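Local coordinates for high-potential iron-sulfur protein isozyme 2 (Ectothiorhodospira shaposhnikovii, PDB 1HPI) that carries electrons through a high-potential [4Fe-4S] cluster in the anaerobic electron transport of a purple photosynthetic bacterium, at residues A[13-18]-A[64-69]; A[2-7]-A[57-62]. One frame throughout, in Å; residues are numbered along the deposited sequence.

Contact 1: residues A[13-18]-A[64-69]. With SF4 (iron/sulfur cluster), chain B.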
ATOM      1  N   ALA A  13      -6.617  -7.470  -6.290  1.00 10.60           N
ATOM      2  CA  ALA A  13      -7.767  -7.657  -5.425  1.00  8.97           C
ATOM      3  C   ALA A  13      -8.024  -6.466  -4.521  1.00 11.16           C
ATOM      4  O   ALA A  13      -9.166  -6.173  -4.177  1.00 12.06           O
ATOM      5  CB  ALA A  13      -7.634  -8.926  -4.601  1.00  8.65           C
ATOM      6  N   LEU A  14      -6.949  -5.787  -4.128  1.00  9.11           N
ATOM      7  CA  LEU A  14      -7.045  -4.630  -3.259  1.00  6.82           C
ATOM      8  C   LEU A  14      -6.819  -3.321  -4.010  1.00  8.58           C
ATOM      9  O   LEU A  14      -6.673  -2.269  -3.406  1.00  7.97           O
ATOM     10  CB  LEU A  14      -6.059  -4.772  -2.096  1.00  9.27           C
ATOM     11  CG  LEU A  14      -6.497  -5.897  -1.165  1.00  9.30           C
ATOM     12  CD1 LEU A  14      -5.498  -6.056  -0.027  1.00 12.89           C
ATOM     13  CD2 LEU A  14      -7.896  -5.616  -0.614  1.00  9.54           C
ATOM     14  N   GLU A  15      -6.795  -3.394  -5.337  1.00  8.38           N
ATOM     15  CA  GLU A  15      -6.595  -2.214  -6.170  1.00  9.87           C
ATOM     16  C   GLU A  15      -5.377  -1.420  -5.762  1.00  9.34           C
ATOM     17  O   GLU A  15      -5.358  -0.194  -5.733  1.00 12.16           O
ATOM     18  CB  GLU A  15      -7.873  -1.371  -6.200  1.00 11.50           C
ATOM     19  CG  GLU A  15      -8.943  -2.272  -6.833  1.00 22.24           C
ATOM     20  CD  GLU A  15     -10.137  -1.511  -7.277  1.00 55.49           C
ATOM     21  OE1 GLU A  15      -9.867  -0.668  -8.247  1.00 34.13           O
ATOM     22  OE2 GLU A  15     -11.230  -1.666  -6.766  1.00 24.93           O
ATOM     23  N   TYR A  16      -4.343  -2.164  -5.441  1.00 10.33           N
ATOM     24  CA  TYR A  16      -3.109  -1.550  -5.010  1.00  9.04           C
ATOM     25  C   TYR A  16      -2.335  -0.824  -6.105  1.00  8.86           C
ATOM     26  O   TYR A  16      -2.267  -1.279  -7.237  1.00  9.93           O
ATOM     27  CB  TYR A  16      -2.203  -2.634  -4.387  1.00  9.18           C
ATOM     28  CG  TYR A  16      -0.764  -2.185  -4.190  1.00  6.65           C
ATOM     29  CD1 TYR A  16      -0.398  -1.552  -3.003  1.00  9.03           C
ATOM     30  CD2 TYR A  16       0.212  -2.386  -5.169  1.00  8.07           C
ATOM     31  CE1 TYR A  16       0.911  -1.125  -2.792  1.00  8.84           C
ATOM     32  CE2 TYR A  16       1.531  -1.972  -4.978  1.00  7.06           C
ATOM     33  CZ  TYR A  16       1.871  -1.332  -3.784  1.00  6.74           C
ATOM     34  OH  TYR A  16       3.159  -0.906  -3.570  1.00  7.36           O
ATOM     35  N   ARG A  17      -1.730   0.307  -5.755  1.00  6.61           N
ATOM     36  CA  ARG A  17      -0.912   1.097  -6.670  1.00 10.92           C
ATOM     37  C   ARG A  17       0.359   1.505  -5.931  1.00 10.13           C
ATOM     38  O   ARG A  17       0.297   1.841  -4.755  1.00  7.78           O
ATOM     39  CB  ARG A  17      -1.525   2.410  -7.121  1.00  3.72           C
ATOM     40  CG  ARG A  17      -2.780   2.230  -7.946  1.00 10.25           C
ATOM     41  CD  ARG A  17      -2.577   1.458  -9.239  1.00 20.37           C
ATOM     42  NE  ARG A  17      -3.886   1.067  -9.751  1.00 89.91           N
ATOM     43  CZ  ARG A  17      -4.390  -0.156  -9.611  1.00100.00           C
ATOM     44  NH1 ARG A  17      -3.716  -1.123  -9.002  1.00100.00           N
ATOM     45  NH2 ARG A  17      -5.595  -0.435 -10.095  1.00100.00           N
ATOM     46  N   HIS A  18       1.510   1.497  -6.600  1.00  5.79           N
ATOM     47  CA  HIS A  18       2.744   1.905  -5.941  1.00  4.58           C
ATOM     48  C   HIS A  18       2.760   3.417  -5.678  1.00  8.27           C
ATOM     49  O   HIS A  18       3.475   3.898  -4.793  1.00 10.00           O
ATOM     50  CB  HIS A  18       3.943   1.648  -6.860  1.00  4.77           C
ATOM     51  CG  HIS A  18       4.269   0.221  -7.109  1.00 10.58           C
ATOM     52  ND1 HIS A  18       4.311  -0.706  -6.083  1.00 12.71           N
ATOM     53  CD2 HIS A  18       4.571  -0.410  -8.274  1.00 12.70           C
ATOM     54  CE1 HIS A  18       4.641  -1.867  -6.648  1.00  9.89           C
ATOM     55  NE2 HIS A  18       4.801  -1.727  -7.958  1.00 11.96           N
ATOM     56  N   TRP A  64      -0.980   2.802  -2.118  1.00  6.38           N
ATOM     57  CA  TRP A  64      -2.304   2.778  -1.522  1.00  7.16           C
ATOM     58  C   TRP A  64      -3.072   1.553  -1.989  1.00  7.57           C
ATOM     59  O   TRP A  64      -2.795   1.038  -3.060  1.00  9.31           O
ATOM     60  CB  TRP A  64      -3.092   4.020  -2.024  1.00  5.93           C
ATOM     61  CG  TRP A  64      -4.448   4.190  -1.403  1.00  7.70           C
ATOM     62  CD1 TRP A  64      -4.725   4.882  -0.275  1.00 10.33           C
ATOM     63  CD2 TRP A  64      -5.702   3.681  -1.877  1.00  9.67           C
ATOM     64  NE1 TRP A  64      -6.067   4.829   0.000  1.00  9.84           N
ATOM     65  CE2 TRP A  64      -6.696   4.103  -0.973  1.00  9.42           C
ATOM     66  CE3 TRP A  64      -6.074   2.912  -2.973  1.00  6.51           C
ATOM     67  CZ2 TRP A  64      -8.045   3.770  -1.150  1.00 13.96           C
ATOM     68  CZ3 TRP A  64      -7.399   2.583  -3.145  1.00  7.00           C
ATOM     69  CH2 TRP A  64      -8.376   3.006  -2.246  1.00  1.93           C
ATOM     70  N   CYS A  65      -4.041   1.104  -1.208  1.00  8.95           N
ATOM     71  CA  CYS A  65      -4.882  -0.023  -1.557  1.00  8.20           C
ATOM     72  C   CYS A  65      -6.167   0.197  -0.778  1.00  8.75           C
ATOM     73  O   CYS A  65      -6.210   1.033   0.135  1.00  4.80           O
ATOM     74  CB  CYS A  65      -4.289  -1.437  -1.345  1.00  3.13           C
ATOM     75  SG  CYS A  65      -4.420  -2.035   0.359  1.00  7.35           S
ATOM     76  N   THR A  66      -7.207  -0.544  -1.132  1.00  9.41           N
ATOM     77  CA  THR A  66      -8.509  -0.425  -0.478  1.00 10.28           C
ATOM     78  C   THR A  66      -8.526  -0.741   1.012  1.00 11.82           C
ATOM     79  O   THR A  66      -9.464  -0.362   1.725  1.00  9.30           O
ATOM     80  CB  THR A  66      -9.620  -1.188  -1.232  1.00  6.53           C
ATOM     81  OG1 THR A  66      -9.331  -2.578  -1.226  1.00  6.81           O
ATOM     82  CG2 THR A  66      -9.776  -0.683  -2.661  1.00  6.41           C
ATOM     83  N   ALA A  67      -7.497  -1.440   1.492  1.00  9.67           N
ATOM     84  CA  ALA A  67      -7.422  -1.772   2.898  1.00 10.28           C
ATOM     85  C   ALA A  67      -6.808  -0.626   3.705  1.00  7.21           C
ATOM     86  O   ALA A  67      -6.569  -0.757   4.903  1.00  7.87           O
ATOM     87  CB  ALA A  67      -6.702  -3.086   3.155  1.00  6.98           C
ATOM     88  N   TRP A  68      -6.544   0.519   3.075  1.00  8.59           N
ATOM     89  CA  TRP A  68      -5.971   1.635   3.818  1.00 11.85           C
ATOM     90  C   TRP A  68      -6.802   2.024   5.038  1.00 17.13           C
ATOM     91  O   TRP A  68      -8.030   2.153   4.978  1.00  7.27           O
ATOM     92  CB  TRP A  68      -5.782   2.884   2.939  1.00  5.60           C
ATOM     93  CG  TRP A  68      -5.074   3.960   3.696  1.00  9.08           C
ATOM     94  CD1 TRP A  68      -3.737   4.175   3.710  1.00  7.13           C
ATOM     95  CD2 TRP A  68      -5.654   4.948   4.552  1.00 11.91           C
ATOM     96  NE1 TRP A  68      -3.437   5.238   4.528  1.00  6.66           N
ATOM     97  CE2 TRP A  68      -4.591   5.734   5.053  1.00 10.45           C
ATOM     98  CE3 TRP A  68      -6.963   5.256   4.938  1.00 10.73           C
ATOM     99  CZ2 TRP A  68      -4.821   6.803   5.923  1.00 13.79           C
ATOM    100  CZ3 TRP A  68      -7.184   6.312   5.802  1.00 12.70           C
ATOM    101  CH2 TRP A  68      -6.123   7.076   6.289  1.00  9.80           C
ATOM    102  N   VAL A  69      -6.116   2.216   6.161  1.00 10.12           N
ATOM    103  CA  VAL A  69      -6.749   2.609   7.408  1.00  7.64           C
ATOM    104  C   VAL A  69      -5.768   3.504   8.186  1.00  9.96           C
ATOM    105  O   VAL A  69      -4.578   3.219   8.280  1.00 10.00           O
ATOM    106  CB  VAL A  69      -7.371   1.413   8.154  1.00 11.03           C
ATOM    107  CG1 VAL A  69      -6.315   0.376   8.483  1.00 15.84           C
ATOM    108  CG2 VAL A  69      -8.075   1.822   9.440  1.00 19.23           C
TER
HETATM  109 FE1  SF4 B  80      -0.472   0.174   1.806  1.00  8.54          FE
HETATM  110 FE2  SF4 B  80      -2.130   0.018   3.979  1.00 10.35          FE
HETATM  111 FE3  SF4 B  80      -0.807  -2.195   3.054  1.00  9.58          FE
HETATM  112 FE4  SF4 B  80      -2.808  -1.096   1.563  1.00  8.32          FE
HETATM  113  S1  SF4 B  80      -2.999  -1.984   3.623  1.00  8.26           S
HETATM  114  S2  SF4 B  80      -0.804  -1.788   0.808  1.00  8.80           S
HETATM  115  S3  SF4 B  80      -2.560   1.058   2.040  1.00  7.13           S
HETATM  116  S4  SF4 B  80       0.127  -0.309   3.879  1.00  8.22           S
HETATM  117  O   HOH W   1     -10.749  -4.192  -2.838  1.00  7.63           O
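C65 carries its SG between the backbone N and the carbonyl carbon (chi1 82°), which sets the sulfur toward the iron FE4, and across from it Y16 has its CG anti to the backbone N (chi1 167°), with the ring following. The CB atoms of C65 and Y16, 3.9 Å apart, are brought together by the backbone pairing. The setting is the cluster cage of a high-potential iron-sulfur protein, built largely from loops, with C65 as one of the four cysteine ligands. Its SG binds the iron FE4 at 2.2 Å and also accepts the backbone N-H of A67, within a type I turn from C65 to W68; this N-H...S bond would probably draw some charge from the thiolate and so bear on the redox potential. Y16 brings its CD1 to 3.8 Å from the cluster sulfide S2, while its OH is held by H18 ND1 and by the backbone N of S60, which probably limits swinging of the ring.

The backbones are nearly antiparallel, the touching parts running 160° apart in direction, and R17 and W64 form a hydrogen-bonded pair. R17 N gives a fairly straight bond to W64 O, and W64 N answers to R17 O. W64 O also receives the CA-H of Y16 at 3.3 Å, so one N-H bond and a weaker CA-H...O contact meet on this carbonyl. The W64 indole is fixed separately, its NE1 bonded to Q32 OE1.

Upstream, where a Schellman motif with E15 at its positive-phi position ends helix 9-13, L14 O takes the backbone N-H of T66 at 2.9 Å. L14 CB lies 3.8 Å from C65 CB, beside the cysteine stem. A water joins A13 O to T66 OG1, and L14 CD2 closes on that OG1 at 3.4 Å.

Contact 2: residues A[2-7]-A[57-62]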
ATOM      1  N   GLU A   2       9.848  -9.983  -0.993  1.00 10.11           N
ATOM      2  CA  GLU A   2      10.192  -9.224  -2.185  1.00  9.79           C
ATOM      3  C   GLU A   2       9.131  -8.175  -2.462  1.00  8.86           C
ATOM      4  O   GLU A   2       8.038  -8.215  -1.904  1.00  9.68           O
ATOM      5  CB  GLU A   2      10.405 -10.130  -3.414  1.00 13.72           C
ATOM      6  CG  GLU A   2       9.096 -10.843  -3.793  1.00 10.73           C
ATOM      7  CD  GLU A   2       9.175 -11.730  -4.999  1.00 53.63           C
ATOM      8  OE1 GLU A   2      10.360 -11.731  -5.553  1.00 20.51           O
ATOM      9  OE2 GLU A   2       8.228 -12.383  -5.400  1.00 53.95           O
ATOM     10  N   ARG A   3       9.453  -7.233  -3.338  1.00  8.63           N
ATOM     11  CA  ARG A   3       8.499  -6.188  -3.655  1.00 10.26           C
ATOM     12  C   ARG A   3       7.236  -6.703  -4.332  1.00  7.45           C
ATOM     13  O   ARG A   3       7.298  -7.526  -5.243  1.00 10.25           O
ATOM     14  CB  ARG A   3       9.147  -5.124  -4.551  1.00 10.79           C
ATOM     15  CG  ARG A   3      10.204  -4.260  -3.856  1.00 10.12           C
ATOM     16  CD  ARG A   3      10.638  -3.065  -4.701  1.00 11.24           C
ATOM     17  NE  ARG A   3      11.362  -3.569  -5.852  1.00 17.15           N
ATOM     18  CZ  ARG A   3      11.009  -3.362  -7.113  1.00 20.56           C
ATOM     19  NH1 ARG A   3       9.943  -2.634  -7.426  1.00 28.25           N
ATOM     20  NH2 ARG A   3      11.760  -3.895  -8.076  1.00 28.67           N
ATOM     21  N   LEU A   4       6.076  -6.206  -3.903  1.00  6.45           N
ATOM     22  CA  LEU A   4       4.805  -6.593  -4.508  1.00  5.91           C
ATOM     23  C   LEU A   4       4.722  -5.993  -5.915  1.00 13.55           C
ATOM     24  O   LEU A   4       5.201  -4.882  -6.153  1.00 11.21           O
ATOM     25  CB  LEU A   4       3.701  -5.873  -3.700  1.00  6.88           C
ATOM     26  CG  LEU A   4       2.261  -6.116  -4.157  1.00  8.23           C
ATOM     27  CD1 LEU A   4       1.907  -7.597  -4.043  1.00  7.79           C
ATOM     28  CD2 LEU A   4       1.326  -5.283  -3.286  1.00  9.43           C
ATOM     29  N   SER A   5       4.097  -6.685  -6.858  1.00  8.85           N
ATOM     30  CA  SER A   5       3.944  -6.160  -8.202  1.00 13.41           C
ATOM     31  C   SER A   5       2.498  -5.680  -8.358  1.00 15.95           C
ATOM     32  O   SER A   5       1.584  -6.278  -7.811  1.00 13.13           O
ATOM     33  CB  SER A   5       4.236  -7.232  -9.247  1.00 15.22           C
ATOM     34  OG  SER A   5       3.742  -6.815 -10.507  1.00 22.59           O
ATOM     35  N   GLU A   6       2.247  -4.605  -9.096  1.00 11.21           N
ATOM     36  CA  GLU A   6       0.885  -4.132  -9.274  1.00  9.72           C
ATOM     37  C   GLU A   6       0.012  -5.130 -10.009  1.00 10.57           C
ATOM     38  O   GLU A   6      -1.209  -5.082  -9.905  1.00 16.42           O
ATOM     39  CB  GLU A   6       0.860  -2.778  -9.999  1.00 11.07           C
ATOM     40  CG  GLU A   6       1.148  -1.604  -9.057  1.00 13.00           C
ATOM     41  CD  GLU A   6       1.051  -0.338  -9.842  1.00 28.87           C
ATOM     42  OE1 GLU A   6       0.841  -0.340 -11.039  1.00 26.32           O
ATOM     43  OE2 GLU A   6       1.212   0.742  -9.130  1.00 11.25           O
ATOM     44  N   ASP A   7       0.620  -6.037 -10.762  1.00 11.74           N
ATOM     45  CA  ASP A   7      -0.213  -6.997 -11.452  1.00 12.00           C
ATOM     46  C   ASP A   7      -0.310  -8.294 -10.704  1.00 18.92           C
ATOM     47  O   ASP A   7      -0.852  -9.256 -11.235  1.00 22.85           O
ATOM     48  CB  ASP A   7       0.152  -7.375 -12.885  1.00 26.58           C
ATOM     49  CG  ASP A   7       0.877  -6.298 -13.593  1.00 35.30           C
ATOM     50  OD1 ASP A   7       0.125  -5.247 -13.844  1.00100.00           O
ATOM     51  OD2 ASP A   7       2.060  -6.377 -13.835  1.00 92.93           O
ATOM     52  N   LYS A  57       5.646  -9.729   1.333  1.00 12.88           N
ATOM     53  CA  LYS A  57       5.912  -8.695   0.356  1.00 14.08           C
ATOM     54  C   LYS A  57       6.247  -7.347   0.947  1.00 12.46           C
ATOM     55  O   LYS A  57       5.920  -7.074   2.097  1.00 12.59           O
ATOM     56  CB  LYS A  57       4.597  -8.256  -0.247  1.00 15.12           C
ATOM     57  CG  LYS A  57       3.966  -9.289  -1.131  1.00 16.62           C
ATOM     58  CD  LYS A  57       4.987  -9.959  -2.002  1.00 19.64           C
ATOM     59  CE  LYS A  57       4.283 -10.798  -3.038  1.00 30.74           C
ATOM     60  NZ  LYS A  57       5.186 -11.744  -3.700  1.00 47.28           N
ATOM     61  N   LEU A  58       6.884  -6.520   0.118  1.00  8.71           N
ATOM     62  CA  LEU A  58       7.254  -5.160   0.478  1.00  6.68           C
ATOM     63  C   LEU A  58       6.344  -4.273  -0.368  1.00  8.28           C
ATOM     64  O   LEU A  58       6.221  -4.500  -1.577  1.00  7.90           O
ATOM     65  CB  LEU A  58       8.701  -4.762   0.119  1.00  9.43           C
ATOM     66  CG  LEU A  58       9.758  -5.507   0.922  1.00 16.50           C
ATOM     67  CD1 LEU A  58      11.139  -5.088   0.427  1.00 17.92           C
ATOM     68  CD2 LEU A  58       9.610  -5.171   2.399  1.00 14.67           C
ATOM     69  N   VAL A  59       5.702  -3.272   0.236  1.00  8.63           N
ATOM     70  CA  VAL A  59       4.834  -2.380  -0.525  1.00  7.75           C
ATOM     71  C   VAL A  59       5.481  -1.000  -0.584  1.00 11.95           C
ATOM     72  O   VAL A  59       6.342  -0.685   0.242  1.00 10.40           O
ATOM     73  CB  VAL A  59       3.411  -2.292   0.015  1.00  8.43           C
ATOM     74  CG1 VAL A  59       2.818  -3.699   0.066  1.00 13.06           C
ATOM     75  CG2 VAL A  59       3.399  -1.649   1.395  1.00  6.67           C
ATOM     76  N   SER A  60       5.070  -0.189  -1.554  1.00  5.08           N
ATOM     77  CA  SER A  60       5.593   1.152  -1.721  1.00  6.20           C
ATOM     78  C   SER A  60       5.100   2.105  -0.632  1.00 12.67           C
ATOM     79  O   SER A  60       3.897   2.218  -0.392  1.00  6.93           O
ATOM     80  CB  SER A  60       5.144   1.647  -3.084  1.00  7.36           C
ATOM     81  OG  SER A  60       5.430   3.027  -3.198  1.00  9.86           O
ATOM     82  N   ALA A  61       6.007   2.813   0.047  1.00  8.87           N
ATOM     83  CA  ALA A  61       5.584   3.745   1.085  1.00 14.11           C
ATOM     84  C   ALA A  61       4.648   4.824   0.522  1.00 11.32           C
ATOM     85  O   ALA A  61       3.825   5.425   1.220  1.00 10.24           O
ATOM     86  CB  ALA A  61       6.797   4.384   1.741  1.00 11.46           C
ATOM     87  N   ASN A  62       4.771   5.081  -0.771  1.00  5.14           N
ATOM     88  CA  ASN A  62       3.924   6.091  -1.385  1.00  8.49           C
ATOM     89  C   ASN A  62       2.694   5.513  -2.058  1.00 11.83           C
ATOM     90  O   ASN A  62       2.001   6.238  -2.772  1.00 10.37           O
ATOM     91  CB  ASN A  62       4.664   6.840  -2.503  1.00 15.15           C
ATOM     92  CG  ASN A  62       6.000   7.350  -2.043  1.00 27.58           C
ATOM     93  OD1 ASN A  62       7.045   6.936  -2.560  1.00 55.85           O
ATOM     94  ND2 ASN A  62       5.964   8.239  -1.057  1.00 26.61           N
TER
HETATM   95  O   HOH W   2       6.066  -9.809  -5.521  1.00 28.16           O
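L4 N and L58 N carry the strongest polar links across the strands, L4 N bonding to L58 O and L58 N to E2 O, each at 2.9 Å. The bond from L4 N to L58 O is nearly straight (172° at the hydrogen). E2 O also receives the CA-H of K57 at 3.1 Å.

At the exposed margin the chains of E2 and K57 run alongside each other in the same direction, and E2 OE2 forms a long salt bridge of 3.5 Å with K57 NZ. A water ties the pair to the backbone: it accepts from K57 NZ, donates to R3 O at 2.6 Å and gives a weak bond to E2 OE2.

K57 bends at chi2 (-42°), and its chain crosses that of L4 at about a right angle, with L4 CD1 3.9 Å from K57 CG. An alanine here, lacking NZ, would probably leave the E2 carboxylate without its charged mate and the water without that donor, and uncover L4 CD1.

Deeper in, L4 CD2 meets V59 CG1 at 4.0 Å, the valine flanking the leucine. At nearest atoms the V59 side chain is about 4 Å from those of the cluster ligands C34 and C51, and L58 packs on W48 and P50. The pairs E2-K57 and R3-L58 are parallel bridges. Strand 2-3 is an outermost strand, within this chain, of the small mixed sheet of this HiPIP, beside 57-60, which is itself antiparallel to 48-50.

Contacts 1 and 2 have centres 11 Å apart and touch directly through H18. H18 N lies 2.7 Å from E6 OE2 and H18 O lies 2.7 Å from S60 OG, both probable hydrogen bonds, so one residue of 13-18 is tied to both segments of contact 2. Packing adds to this: H18 CE1 comes within 3.1 Å of L4 O, and L4 also touches Y16. Both contacts approach the cluster, but differently. Contact 1 supplies a ligand cysteine, whereas contact 2 brings the V59 side chain to about 4 Å from the cluster at nearest atoms. Along the chain the segments alternate, in the order 2-7, 13-18, 57-62, 64-69.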